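PDB 3COL: putative transcription regulator from Lactobacillus plantarum WCFS1, which probably binds DNA and regulates transcription as a member of the TetR family. Local coordinates for residues Lys35-Val40 with Ser45-Tyr50; Thr87-Tyr92 with Met188-Met193; Asp98-Asn103 with Ser161-His166. All coordinates share one frame; numbering follows the deposited sequence.

Interaction 1 of 3, residues Lys35-Val40 with Ser45-Tyr50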
ATOM      1  N   LYS A  35       3.811 -27.336   0.759  1.00 20.36           N
ATOM      2  CA  LYS A  35       2.741 -26.681   1.510  1.00 21.19           C
ATOM      3  C   LYS A  35       1.465 -26.581   0.649  1.00 20.16           C
ATOM      4  O   LYS A  35       0.340 -26.815   1.132  1.00 20.85           O
ATOM      5  CB  LYS A  35       3.224 -25.296   1.948  1.00 21.11           C
ATOM      6  CG  LYS A  35       2.725 -24.843   3.305  1.00 24.87           C
ATOM      7  CD  LYS A  35       3.165 -23.395   3.598  1.00 23.67           C
ATOM      8  CE  LYS A  35       4.523 -23.367   4.299  1.00 27.79           C
ATOM      9  NZ  LYS A  35       4.864 -21.961   4.708  1.00 29.54           N
ATOM     10  N   VAL A  36       1.625 -26.249  -0.624  1.00 18.49           N
ATOM     11  CA  VAL A  36       0.469 -26.105  -1.527  1.00 18.56           C
ATOM     12  C   VAL A  36      -0.232 -27.452  -1.673  1.00 18.73           C
ATOM     13  O   VAL A  36      -1.453 -27.545  -1.551  1.00 20.44           O
ATOM     14  CB  VAL A  36       0.893 -25.478  -2.923  1.00 18.87           C
ATOM     15  CG1 VAL A  36      -0.149 -25.751  -4.046  1.00 18.37           C
ATOM     16  CG2 VAL A  36       1.143 -24.010  -2.770  1.00 16.86           C
ATOM     17  N   ALA A  37       0.551 -28.503  -1.898  1.00 18.16           N
ATOM     18  CA  ALA A  37       0.031 -29.843  -2.067  1.00 18.07           C
ATOM     19  C   ALA A  37      -0.728 -30.318  -0.828  1.00 18.41           C
ATOM     20  O   ALA A  37      -1.774 -30.934  -0.964  1.00 17.76           O
ATOM     21  CB  ALA A  37       1.161 -30.813  -2.424  1.00 17.34           C
ATOM     22  N   LYS A  38      -0.190 -30.039   0.368  1.00 18.62           N
ATOM     23  CA  LYS A  38      -0.838 -30.405   1.627  1.00 19.39           C
ATOM     24  C   LYS A  38      -2.195 -29.697   1.796  1.00 19.94           C
ATOM     25  O   LYS A  38      -3.184 -30.314   2.175  1.00 19.39           O
ATOM     26  CB  LYS A  38       0.094 -30.121   2.821  1.00 20.09           C
ATOM     27  N   ARG A  39      -2.244 -28.413   1.459  1.00 19.90           N
ATOM     28  CA  ARG A  39      -3.492 -27.663   1.482  1.00 20.94           C
ATOM     29  C   ARG A  39      -4.580 -28.195   0.529  1.00 20.05           C
ATOM     30  O   ARG A  39      -5.753 -28.283   0.909  1.00 19.57           O
ATOM     31  CB  ARG A  39      -3.230 -26.190   1.183  1.00 20.73           C
ATOM     32  CG  ARG A  39      -2.879 -25.385   2.413  1.00 25.99           C
ATOM     33  CD  ARG A  39      -2.614 -23.939   2.026  1.00 32.10           C
ATOM     34  NE  ARG A  39      -2.407 -23.101   3.206  1.00 37.72           N
ATOM     35  CZ  ARG A  39      -3.369 -22.472   3.871  1.00 39.04           C
ATOM     36  NH1 ARG A  39      -4.647 -22.579   3.504  1.00 39.09           N
ATOM     37  NH2 ARG A  39      -3.037 -21.731   4.915  1.00 42.35           N
ATOM     38  N   VAL A  40      -4.183 -28.534  -0.693  1.00 19.20           N
ATOM     39  CA  VAL A  40      -5.114 -29.016  -1.705  1.00 18.57           C
ATOM     40  C   VAL A  40      -5.507 -30.465  -1.419  1.00 19.46           C
ATOM     41  O   VAL A  40      -6.613 -30.872  -1.754  1.00 20.21           O
ATOM     42  CB  VAL A  40      -4.567 -28.827  -3.156  1.00 18.77           C
ATOM     43  CG1 VAL A  40      -5.551 -29.353  -4.195  1.00 17.67           C
ATOM     44  CG2 VAL A  40      -4.317 -27.347  -3.433  1.00 15.56           C
ATOM     45  N   SER A  45       3.775 -34.303  -6.881  1.00 21.92           N
ATOM     46  CA  SER A  45       3.844 -34.693  -8.282  1.00 21.39           C
ATOM     47  C   SER A  45       2.644 -34.161  -9.059  1.00 21.06           C
ATOM     48  O   SER A  45       2.796 -33.775 -10.214  1.00 20.72           O
ATOM     49  CB  SER A  45       3.911 -36.220  -8.415  1.00 21.96           C
ATOM     50  OG  SER A  45       2.672 -36.851  -8.112  1.00 20.90           O
ATOM     51  N   ASN A  46       1.467 -34.157  -8.417  1.00 19.90           N
ATOM     52  CA  ASN A  46       0.264 -33.611  -9.023  1.00 19.68           C
ATOM     53  C   ASN A  46       0.408 -32.098  -9.247  1.00 19.06           C
ATOM     54  O   ASN A  46      -0.081 -31.554 -10.246  1.00 19.10           O
ATOM     55  CB  ASN A  46      -0.966 -33.891  -8.145  1.00 19.76           C
ATOM     56  CG  ASN A  46      -2.278 -34.046  -8.964  1.00 20.93           C
ATOM     57  OD1 ASN A  46      -3.264 -34.608  -8.477  1.00 19.99           O
ATOM     58  ND2 ASN A  46      -2.284 -33.543 -10.197  1.00 22.61           N
ATOM     59  N   VAL A  47       1.077 -31.434  -8.310  1.00 18.38           N
ATOM     60  CA  VAL A  47       1.255 -29.984  -8.376  1.00 17.89           C
ATOM     61  C   VAL A  47       2.264 -29.700  -9.482  1.00 17.94           C
ATOM     62  O   VAL A  47       2.113 -28.748 -10.257  1.00 17.95           O
ATOM     63  CB  VAL A  47       1.676 -29.359  -6.986  1.00 17.78           C
ATOM     64  CG1 VAL A  47       2.043 -27.870  -7.121  1.00 17.73           C
ATOM     65  CG2 VAL A  47       0.562 -29.522  -5.934  1.00 16.82           C
ATOM     66  N   TYR A  48       3.276 -30.552  -9.596  1.00 18.59           N
ATOM     67  CA  TYR A  48       4.310 -30.314 -10.591  1.00 18.99           C
ATOM     68  C   TYR A  48       3.842 -30.513 -12.043  1.00 19.65           C
ATOM     69  O   TYR A  48       4.548 -30.125 -12.994  1.00 20.22           O
ATOM     70  CB  TYR A  48       5.529 -31.159 -10.294  1.00 19.52           C
ATOM     71  CG  TYR A  48       6.386 -30.648  -9.148  1.00 19.18           C
ATOM     72  CD1 TYR A  48       6.952 -29.364  -9.168  1.00 17.03           C
ATOM     73  CD2 TYR A  48       6.647 -31.463  -8.058  1.00 21.34           C
ATOM     74  CE1 TYR A  48       7.748 -28.916  -8.124  1.00 18.14           C
ATOM     75  CE2 TYR A  48       7.464 -31.029  -7.008  1.00 21.39           C
ATOM     76  CZ  TYR A  48       8.014 -29.770  -7.053  1.00 19.78           C
ATOM     77  OH  TYR A  48       8.792 -29.378  -5.991  1.00 19.32           O
ATOM     78  N   LEU A  49       2.659 -31.089 -12.237  1.00 19.57           N
ATOM     79  CA  LEU A  49       2.141 -31.226 -13.619  1.00 19.96           C
ATOM     80  C   LEU A  49       1.715 -29.884 -14.182  1.00 20.32           C
ATOM     81  O   LEU A  49       1.650 -29.703 -15.398  1.00 20.93           O
ATOM     82  CB  LEU A  49       0.929 -32.163 -13.676  1.00 19.02           C
ATOM     83  CG  LEU A  49       1.109 -33.646 -13.415  1.00 17.40           C
ATOM     84  CD1 LEU A  49      -0.284 -34.293 -13.350  1.00 16.36           C
ATOM     85  CD2 LEU A  49       1.985 -34.313 -14.476  1.00 15.36           C
ATOM     86  N   TYR A  50       1.402 -28.963 -13.276  1.00 20.96           N
ATOM     87  CA  TYR A  50       0.786 -27.689 -13.620  1.00 21.34           C
ATOM     88  C   TYR A  50       1.736 -26.514 -13.423  1.00 20.90           C
ATOM     89  O   TYR A  50       1.627 -25.512 -14.147  1.00 20.77           O
ATOM     90  CB  TYR A  50      -0.466 -27.487 -12.807  1.00 21.30           C
TER
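Val47 touches Val36 and Ala37, joining helix 44-48 to helix 33-40 through apolar side chains. Taken along the second segment, the first residue with a role is Asn46. Its OD1 receives a weak hydrogen bond from Lys11 NZ, which ties this short helix loosely to helix 11-26.

Val47 follows and carries the contact. Its CA lies 6.4 Å from the CA of Ala37, a short distance between helix backbones. The small methyl of Ala37 lets the two helices come this close. Val47 CG2 meets Ala37 CB at 3.8 Å. The same methyl is 3.9 Å from Ala37 CA, so it packs against the helix backbone as well. Both branches of Val47 are used. Its CG2 lies 4.3 Å from Val36 CG1, and its CG1 approaches that same Val36 methyl at a similar distance. With chi1 at 172°, CG1 is trans to the backbone N, while CG2 is trans to the carbonyl carbon and is the methyl that meets Ala37. Val47 also rests on Thr33 and Leu57. Val36 reaches Ile15, Val19 and Leu57, so the small cluster is closed by helix 11-26 and helix 54-67.

Tyr48 comes next, and its side chain leans on Thr33. Leu49 N makes weak bonds to Ser45 O and Asn46 O. Tyr50 N reaches Val47 O at 3.1 Å.

The two helices, joined by a short turn and packed on helix 11-26, form the helix-turn-helix of the TetR family. As in relatives, helix 44-48 is probably the recognition helix, and its Val47 side faces the domain core.

Interaction 2 of 3, residues Thr87-Tyr92 with Met188-Met193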
ATOM      1  N   THR A  87     -13.245  11.259 -18.882  1.00 11.50           N
ATOM      2  CA  THR A  87     -14.251  10.197 -18.871  1.00 10.72           C
ATOM      3  C   THR A  87     -13.574   8.798 -18.703  1.00 10.40           C
ATOM      4  O   THR A  87     -14.008   7.997 -17.884  1.00 10.08           O
ATOM      5  CB  THR A  87     -15.094  10.250 -20.181  1.00  9.94           C
ATOM      6  OG1 THR A  87     -15.775  11.513 -20.238  1.00 10.02           O
ATOM      7  CG2 THR A  87     -16.138   9.116 -20.243  1.00 10.44           C
ATOM      8  N   ARG A  88     -12.550   8.509 -19.508  1.00  9.52           N
ATOM      9  CA  ARG A  88     -11.893   7.206 -19.444  1.00  9.94           C
ATOM     10  C   ARG A  88     -11.198   6.960 -18.105  1.00  9.94           C
ATOM     11  O   ARG A  88     -11.213   5.846 -17.630  1.00 10.65           O
ATOM     12  CB  ARG A  88     -10.872   7.028 -20.590  1.00 10.08           C
ATOM     13  CG  ARG A  88     -11.520   6.906 -21.957  1.00  8.40           C
ATOM     14  CD  ARG A  88     -10.454   6.549 -22.988  1.00  9.10           C
ATOM     15  NE  ARG A  88      -9.855   7.741 -23.573  1.00  9.37           N
ATOM     16  CZ  ARG A  88      -8.682   7.771 -24.196  1.00 11.90           C
ATOM     17  NH1 ARG A  88      -8.252   8.919 -24.712  1.00 12.98           N
ATOM     18  NH2 ARG A  88      -7.948   6.669 -24.300  1.00  8.61           N
ATOM     19  N   ILE A  89     -10.567   7.980 -17.520  1.00 10.25           N
ATOM     20  CA  ILE A  89     -10.020   7.875 -16.156  1.00 10.84           C
ATOM     21  C   ILE A  89     -11.115   7.522 -15.121  1.00 11.21           C
ATOM     22  O   ILE A  89     -10.931   6.644 -14.291  1.00 12.37           O
ATOM     23  CB  ILE A  89      -9.191   9.144 -15.743  1.00 10.60           C
ATOM     24  CG1 ILE A  89      -7.918   9.213 -16.569  1.00 11.30           C
ATOM     25  CG2 ILE A  89      -8.776   9.097 -14.205  1.00 10.03           C
ATOM     26  CD1 ILE A  89      -7.149  10.511 -16.405  1.00 10.84           C
ATOM     27  N   ARG A  90     -12.254   8.192 -15.189  0.50 11.67           N
ATOM     28  CA  ARG A  90     -13.338   7.899 -14.270  0.50 12.12           C
ATOM     29  C   ARG A  90     -13.831   6.453 -14.413  0.50 11.81           C
ATOM     30  O   ARG A  90     -14.029   5.758 -13.410  0.50 11.72           O
ATOM     31  CB  ARG A  90     -14.490   8.902 -14.428  0.50 11.80           C
ATOM     32  CG  ARG A  90     -15.520   8.829 -13.287  0.50 12.86           C
ATOM     33  CD  ARG A  90     -16.695   9.787 -13.495  0.50 12.32           C
ATOM     34  NE  ARG A  90     -17.558   9.326 -14.590  0.50 15.76           N
ATOM     35  CZ  ARG A  90     -17.559   9.844 -15.821  0.50 14.03           C
ATOM     36  NH1 ARG A  90     -16.753  10.841 -16.118  0.50 13.10           N
ATOM     37  NH2 ARG A  90     -18.378   9.369 -16.749  0.50 14.64           N
ATOM     38  N   LEU A  91     -14.019   6.015 -15.661  1.00 12.28           N
ATOM     39  CA  LEU A  91     -14.394   4.628 -15.979  1.00 11.40           C
ATOM     40  C   LEU A  91     -13.375   3.658 -15.412  1.00 11.35           C
ATOM     41  O   LEU A  91     -13.739   2.619 -14.854  1.00  9.84           O
ATOM     42  CB  LEU A  91     -14.474   4.418 -17.497  1.00 11.32           C
ATOM     43  CG  LEU A  91     -15.565   5.184 -18.277  1.00 14.14           C
ATOM     44  CD1 LEU A  91     -15.420   4.869 -19.797  1.00 16.63           C
ATOM     45  CD2 LEU A  91     -16.985   4.894 -17.750  1.00 14.69           C
ATOM     46  N   TYR A  92     -12.094   3.993 -15.580  1.00 11.46           N
ATOM     47  CA  TYR A  92     -11.038   3.129 -15.043  1.00 12.99           C
ATOM     48  C   TYR A  92     -11.093   2.994 -13.524  1.00 11.55           C
ATOM     49  O   TYR A  92     -11.074   1.894 -12.990  1.00 11.94           O
ATOM     50  CB  TYR A  92      -9.652   3.616 -15.501  1.00 14.24           C
ATOM     51  CG  TYR A  92      -8.520   2.870 -14.842  1.00 16.50           C
ATOM     52  CD1 TYR A  92      -8.370   1.499 -15.012  1.00 14.62           C
ATOM     53  CD2 TYR A  92      -7.634   3.534 -14.018  1.00 16.55           C
ATOM     54  CE1 TYR A  92      -7.332   0.819 -14.380  1.00 19.29           C
ATOM     55  CE2 TYR A  92      -6.621   2.870 -13.382  1.00 19.87           C
ATOM     56  CZ  TYR A  92      -6.483   1.518 -13.565  1.00 18.16           C
ATOM     57  OH  TYR A  92      -5.439   0.871 -12.937  1.00 22.99           O
HETATM   58  N   MSE A 188     -11.713  12.250  -3.532  1.00  4.99           N
HETATM   59  CA  MSE A 188     -10.317  12.296  -3.044  1.00  5.80           C
HETATM   60  C   MSE A 188      -9.296  11.903  -4.155  1.00  4.76           C
HETATM   61  O   MSE A 188      -8.315  12.606  -4.390  1.00  4.82           O
HETATM   62  CB  MSE A 188     -10.131  11.419  -1.808  1.00  4.44           C
HETATM   63  CG  MSE A 188      -8.633  11.047  -1.599  1.00  7.54           C
HETATM   64 SE   MSE A 188      -8.366  10.102   0.078  0.80  8.94          SE
HETATM   65  CE  MSE A 188      -8.317  11.561   1.356  1.00  6.13           C
ATOM     66  N   ILE A 189      -9.551  10.792  -4.847  1.00  4.69           N
ATOM     67  CA  ILE A 189      -8.637  10.275  -5.882  1.00  3.87           C
ATOM     68  C   ILE A 189      -8.503  11.227  -7.063  1.00  4.00           C
ATOM     69  O   ILE A 189      -7.402  11.487  -7.524  1.00  3.18           O
ATOM     70  CB  ILE A 189      -9.094   8.886  -6.369  1.00  4.29           C
ATOM     71  CG1 ILE A 189      -8.983   7.847  -5.229  1.00  3.68           C
ATOM     72  CG2 ILE A 189      -8.350   8.470  -7.658  1.00  6.20           C
ATOM     73  CD1 ILE A 189      -9.710   6.547  -5.546  1.00  3.62           C
ATOM     74  N   TRP A 190      -9.638  11.745  -7.539  1.00  3.89           N
ATOM     75  CA  TRP A 190      -9.648  12.665  -8.684  1.00  4.07           C
ATOM     76  C   TRP A 190      -9.020  14.017  -8.354  1.00  3.58           C
ATOM     77  O   TRP A 190      -8.265  14.557  -9.161  1.00  3.71           O
ATOM     78  CB  TRP A 190     -11.088  12.847  -9.276  1.00  3.71           C
ATOM     79  CG  TRP A 190     -11.149  13.762 -10.524  1.00  2.27           C
ATOM     80  CD1 TRP A 190     -11.899  14.908 -10.671  1.00  4.12           C
ATOM     81  CD2 TRP A 190     -10.421  13.609 -11.770  1.00  4.06           C
ATOM     82  NE1 TRP A 190     -11.689  15.453 -11.908  1.00  3.98           N
ATOM     83  CE2 TRP A 190     -10.779  14.696 -12.598  1.00  2.32           C
ATOM     84  CE3 TRP A 190      -9.474  12.671 -12.247  1.00  3.39           C
ATOM     85  CZ2 TRP A 190     -10.256  14.859 -13.895  1.00  6.32           C
ATOM     86  CZ3 TRP A 190      -8.946  12.835 -13.517  1.00  4.82           C
ATOM     87  CH2 TRP A 190      -9.331  13.923 -14.335  1.00  3.11           C
ATOM     88  N   ASP A 191      -9.357  14.594  -7.199  1.00  3.65           N
ATOM     89  CA  ASP A 191      -8.624  15.795  -6.701  1.00  3.37           C
ATOM     90  C   ASP A 191      -7.094  15.581  -6.655  1.00  3.73           C
ATOM     91  O   ASP A 191      -6.311  16.465  -7.061  1.00  2.56           O
ATOM     92  CB  ASP A 191      -9.110  16.232  -5.307  1.00  2.79           C
ATOM     93  CG  ASP A 191     -10.509  16.825  -5.338  1.00  3.42           C
ATOM     94  OD1 ASP A 191     -11.026  17.014  -6.450  1.00  3.28           O
ATOM     95  OD2 ASP A 191     -11.092  17.098  -4.261  1.00  2.91           O
ATOM     96  N   ALA A 192      -6.684  14.432  -6.113  1.00  3.20           N
ATOM     97  CA  ALA A 192      -5.236  14.072  -6.021  1.00  3.15           C
ATOM     98  C   ALA A 192      -4.615  14.129  -7.413  1.00  3.82           C
ATOM     99  O   ALA A 192      -3.600  14.752  -7.594  1.00  4.62           O
ATOM    100  CB  ALA A 192      -5.074  12.699  -5.475  1.00  2.39           C
HETATM  101  N   MSE A 193      -5.261  13.497  -8.391  1.00  4.45           N
HETATM  102  CA  MSE A 193      -4.736  13.404  -9.766  1.00  6.49           C
HETATM  103  C   MSE A 193      -4.828  14.683 -10.621  1.00  6.64           C
HETATM  104  O   MSE A 193      -3.935  14.965 -11.407  1.00  7.26           O
HETATM  105  CB  MSE A 193      -5.474  12.290 -10.544  1.00  5.90           C
HETATM  106  CG  MSE A 193      -5.377  10.869  -9.933  1.00  3.04           C
HETATM  107 SE   MSE A 193      -6.480   9.622 -10.902  0.70  8.34          SE
HETATM  108  CE  MSE A 193      -5.380   9.301 -12.491  1.00  3.49           C
TER
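Tyr92 N bonds to Arg88 O at 2.9 Å in the helical turn that carries Ile89, the residue that meets both Trp190 and Met193. The contact itself is apolar and centres on one methyl. Ile89 CG2 lies 3.8 Å from Trp190 CZ3. It is also 3.8 Å from CE of Met193, which is present as selenomethionine. The Ile89 and Trp190 side chains cross at about a right angle, and CG2 meets the six-membered ring obliquely. Ile89 CD1 adds a second, slightly longer touch to CZ3 at 4.1 Å. Met193 instead meets Ile89 tip to tip. Its chain bends at the last torsion (chi3 77°), and the selenium is 4.1 Å from Ile89 CG2. Trp190 also meets the ring of Phe186, the planes about 15° apart.

The contact joins the start of helix 85-102 to the end of helix 182-193. Helix 133-143 packs alongside, through Ala141 on Ile89 and Leu138 on Met193. Ile147 of the following loop touches Ile89 and Trp190. Helix 182-193 also meets the second subunit, where Ala192 packs on Ala192 of that chain.

Interaction 3 of 3, residues Asp98-Asn103 with Ser161-His166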
ATOM      1  N   ASP A  98     -15.025  -1.061  -8.041  1.00 12.97           N
ATOM      2  CA  ASP A  98     -15.999  -2.175  -8.013  1.00 14.38           C
ATOM      3  C   ASP A  98     -15.275  -3.503  -7.867  1.00 15.26           C
ATOM      4  O   ASP A  98     -15.690  -4.354  -7.053  1.00 15.75           O
ATOM      5  CB  ASP A  98     -16.833  -2.233  -9.295  1.00 14.02           C
ATOM      6  CG  ASP A  98     -17.796  -1.051  -9.445  1.00 16.69           C
ATOM      7  OD1 ASP A  98     -18.139  -0.388  -8.440  1.00 14.78           O
ATOM      8  OD2 ASP A  98     -18.239  -0.825 -10.593  1.00 18.29           O
ATOM      9  N   TYR A  99     -14.232  -3.685  -8.685  1.00 16.02           N
ATOM     10  CA  TYR A  99     -13.411  -4.904  -8.650  1.00 17.27           C
ATOM     11  C   TYR A  99     -12.892  -5.213  -7.251  1.00 16.45           C
ATOM     12  O   TYR A  99     -13.022  -6.330  -6.767  1.00 15.97           O
ATOM     13  CB  TYR A  99     -12.220  -4.869  -9.622  1.00 18.39           C
ATOM     14  CG  TYR A  99     -11.355  -6.082  -9.380  1.00 22.68           C
ATOM     15  CD1 TYR A  99     -11.787  -7.356  -9.787  1.00 25.21           C
ATOM     16  CD2 TYR A  99     -10.163  -5.989  -8.665  1.00 23.15           C
ATOM     17  CE1 TYR A  99     -11.033  -8.466  -9.530  1.00 25.26           C
ATOM     18  CE2 TYR A  99      -9.405  -7.111  -8.397  1.00 21.23           C
ATOM     19  CZ  TYR A  99      -9.845  -8.339  -8.834  1.00 24.98           C
ATOM     20  OH  TYR A  99      -9.105  -9.474  -8.574  1.00 24.09           O
ATOM     21  N   SER A 100     -12.289  -4.211  -6.615  1.00 16.28           N
ATOM     22  CA  SER A 100     -11.722  -4.395  -5.303  1.00 15.38           C
ATOM     23  C   SER A 100     -12.761  -4.761  -4.233  1.00 14.94           C
ATOM     24  O   SER A 100     -12.519  -5.643  -3.420  1.00 15.54           O
ATOM     25  CB  SER A 100     -10.898  -3.160  -4.894  1.00 15.05           C
ATOM     26  OG  SER A 100     -10.246  -3.376  -3.633  1.00 14.15           O
ATOM     27  N   LEU A 101     -13.899  -4.075  -4.188  1.00 14.61           N
ATOM     28  CA  LEU A 101     -14.901  -4.383  -3.170  1.00 14.25           C
ATOM     29  C   LEU A 101     -15.494  -5.765  -3.334  1.00 13.86           C
ATOM     30  O   LEU A 101     -15.932  -6.378  -2.349  1.00 13.76           O
ATOM     31  CB  LEU A 101     -16.033  -3.347  -3.182  1.00 14.76           C
ATOM     32  CG  LEU A 101     -15.648  -1.914  -2.843  1.00 14.34           C
ATOM     33  CD1 LEU A 101     -16.819  -0.966  -3.021  1.00 14.35           C
ATOM     34  CD2 LEU A 101     -15.209  -1.881  -1.400  1.00 16.36           C
ATOM     35  N   ALA A 102     -15.516  -6.239  -4.576  1.00 14.23           N
ATOM     36  CA  ALA A 102     -16.111  -7.546  -4.927  1.00 15.08           C
ATOM     37  C   ALA A 102     -15.113  -8.677  -4.698  1.00 15.01           C
ATOM     38  O   ALA A 102     -15.522  -9.824  -4.554  1.00 15.38           O
ATOM     39  CB  ALA A 102     -16.585  -7.542  -6.373  1.00 14.49           C
ATOM     40  N   ASN A 103     -13.814  -8.314  -4.688  1.00 15.09           N
ATOM     41  CA  ASN A 103     -12.640  -9.175  -4.423  1.00 15.00           C
ATOM     42  C   ASN A 103     -11.722  -8.572  -3.346  1.00 14.33           C
ATOM     43  O   ASN A 103     -10.618  -8.140  -3.626  1.00 13.24           O
ATOM     44  CB  ASN A 103     -11.828  -9.383  -5.705  1.00 14.06           C
ATOM     45  CG  ASN A 103     -12.691  -9.887  -6.851  1.00 16.89           C
ATOM     46  OD1 ASN A 103     -12.814 -11.103  -7.077  1.00 14.79           O
ATOM     47  ND2 ASN A 103     -13.335  -8.961  -7.552  1.00 15.21           N
ATOM     48  N   SER A 161      -3.952   2.680  -3.769  0.50  4.20           N
ATOM     49  CA  SER A 161      -3.797   2.747  -2.300  0.50  4.23           C
ATOM     50  C   SER A 161      -5.073   3.169  -1.583  0.50  4.00           C
ATOM     51  O   SER A 161      -5.441   2.573  -0.575  0.50  4.10           O
ATOM     52  CB  SER A 161      -2.633   3.644  -1.905  0.50  4.56           C
ATOM     53  OG  SER A 161      -2.639   3.881  -0.513  0.50  6.82           O
ATOM     54  N   THR A 162      -5.755   4.169  -2.132  1.00  4.09           N
ATOM     55  CA  THR A 162      -7.039   4.677  -1.588  1.00  4.04           C
ATOM     56  C   THR A 162      -8.138   3.598  -1.653  1.00  3.35           C
ATOM     57  O   THR A 162      -8.831   3.389  -0.675  1.00  2.00           O
ATOM     58  CB  THR A 162      -7.527   5.944  -2.338  1.00  3.81           C
ATOM     59  OG1 THR A 162      -6.512   6.957  -2.232  1.00  4.71           O
ATOM     60  CG2 THR A 162      -8.856   6.504  -1.771  1.00  2.80           C
ATOM     61  N   ILE A 163      -8.271   2.936  -2.808  1.00  2.29           N
ATOM     62  CA  ILE A 163      -9.223   1.854  -2.943  1.00  2.34           C
ATOM     63  C   ILE A 163      -8.857   0.676  -2.052  1.00  2.37           C
ATOM     64  O   ILE A 163      -9.725   0.054  -1.446  1.00  2.39           O
ATOM     65  CB  ILE A 163      -9.395   1.450  -4.430  1.00  2.19           C
ATOM     66  CG1 ILE A 163     -10.124   2.589  -5.178  1.00  3.28           C
ATOM     67  CG2 ILE A 163     -10.099   0.101  -4.551  1.00  2.00           C
ATOM     68  CD1 ILE A 163     -10.086   2.467  -6.739  1.00  3.12           C
ATOM     69  N   HIS A 164      -7.568   0.360  -1.958  1.00  2.76           N
ATOM     70  CA  HIS A 164      -7.183  -0.753  -1.127  1.00  3.38           C
ATOM     71  C   HIS A 164      -7.526  -0.504   0.353  1.00  3.29           C
ATOM     72  O   HIS A 164      -8.108  -1.362   0.979  1.00  3.42           O
ATOM     73  CB  HIS A 164      -5.702  -1.090  -1.312  1.00  2.85           C
ATOM     74  CG  HIS A 164      -5.300  -2.349  -0.631  1.00  5.14           C
ATOM     75  ND1 HIS A 164      -4.025  -2.572  -0.176  1.00 10.38           N
ATOM     76  CD2 HIS A 164      -6.008  -3.457  -0.317  1.00  5.27           C
ATOM     77  CE1 HIS A 164      -3.966  -3.762   0.400  1.00  7.80           C
ATOM     78  NE2 HIS A 164      -5.155  -4.315   0.329  1.00  4.17           N
ATOM     79  N   THR A 165      -7.162   0.666   0.885  1.00  3.58           N
ATOM     80  CA  THR A 165      -7.453   1.051   2.272  1.00  4.93           C
ATOM     81  C   THR A 165      -8.959   1.004   2.558  1.00  4.45           C
ATOM     82  O   THR A 165      -9.398   0.465   3.573  1.00  5.41           O
ATOM     83  CB  THR A 165      -6.888   2.446   2.610  1.00  4.48           C
ATOM     84  OG1 THR A 165      -5.470   2.480   2.354  1.00  6.37           O
ATOM     85  CG2 THR A 165      -7.100   2.794   4.081  1.00  6.40           C
ATOM     86  N   HIS A 166      -9.739   1.556   1.647  1.00  4.08           N
ATOM     87  CA  HIS A 166     -11.195   1.580   1.767  1.00  4.19           C
ATOM     88  C   HIS A 166     -11.726   0.134   1.827  1.00  4.08           C
ATOM     89  O   HIS A 166     -12.576  -0.186   2.639  1.00  4.05           O
ATOM     90  CB  HIS A 166     -11.762   2.382   0.571  1.00  2.87           C
ATOM     91  CG  HIS A 166     -13.261   2.506   0.555  1.00  5.30           C
ATOM     92  ND1 HIS A 166     -13.990   2.971   1.633  1.00  5.00           N
ATOM     93  CD2 HIS A 166     -14.160   2.271  -0.430  1.00  2.00           C
ATOM     94  CE1 HIS A 166     -15.276   2.998   1.317  1.00  4.22           C
ATOM     95  NE2 HIS A 166     -15.405   2.575   0.074  1.00  4.65           N
TER
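Ser100 packs on Ile163 and Leu101 on His166, joining helix 85-102 to helix 152-171 in the all-helical C-terminal part of this TetR-type protein. In relatives this part binds ligands and forms the dimer.

The van der Waals contacts come first. Ser100 CB and Ile163 CG2 are 3.4 Å apart, tighter than usual for two carbons. Ser100 points toward the second helix, and the short side chain lets the two backbones come to 7.1 Å between the CA atoms of Ser100 and Ile163. Next to Ser100, Leu101 CD2 approaches CD2 of His166, about one turn on from Ile163, at 4.4 Å, meeting the imidazole ring obliquely. Leu107 of helix 106-117 touches both Ser100 and Ile163.

Polar bonds follow. Ser100 OG, trans to the backbone N (chi1 -176°), hydrogen-bonds Thr167 OG1, which also bonds Ile163 O, so one threonine links both sides of the tight pair. His166 ND1 bonds Tyr175 OH.

The last kind lies within the first segment. Where helix 85-102 ends, Asn103 folds back on its own chain. Tyr99 O accepts from Asn103 N and also from Asn103 ND2, the latter at 2.8 Å and nearly straight at 173°, with the oxygen almost in the plane of the amide.

Overall arrangement
Along the chain, interaction 1 is complete before the others begin. Interaction 3 is nested inside the loop closed by interaction 2. Interactions 1 and 2 lie on opposite sides of the chain's centre, with their own centres about 42 Å apart. Interaction 3 lies between them in distance, its centre about 30 Å from that of interaction 1 and about 14 Å from that of interaction 2. Interactions 2 and 3 share helix 85-102 and touch through Ile189 on Thr162 and Ile163. Both also reach the second subunit. The probable DNA-binding part is thus well separated from the part that meets the second subunit, as in TetR-type regulators.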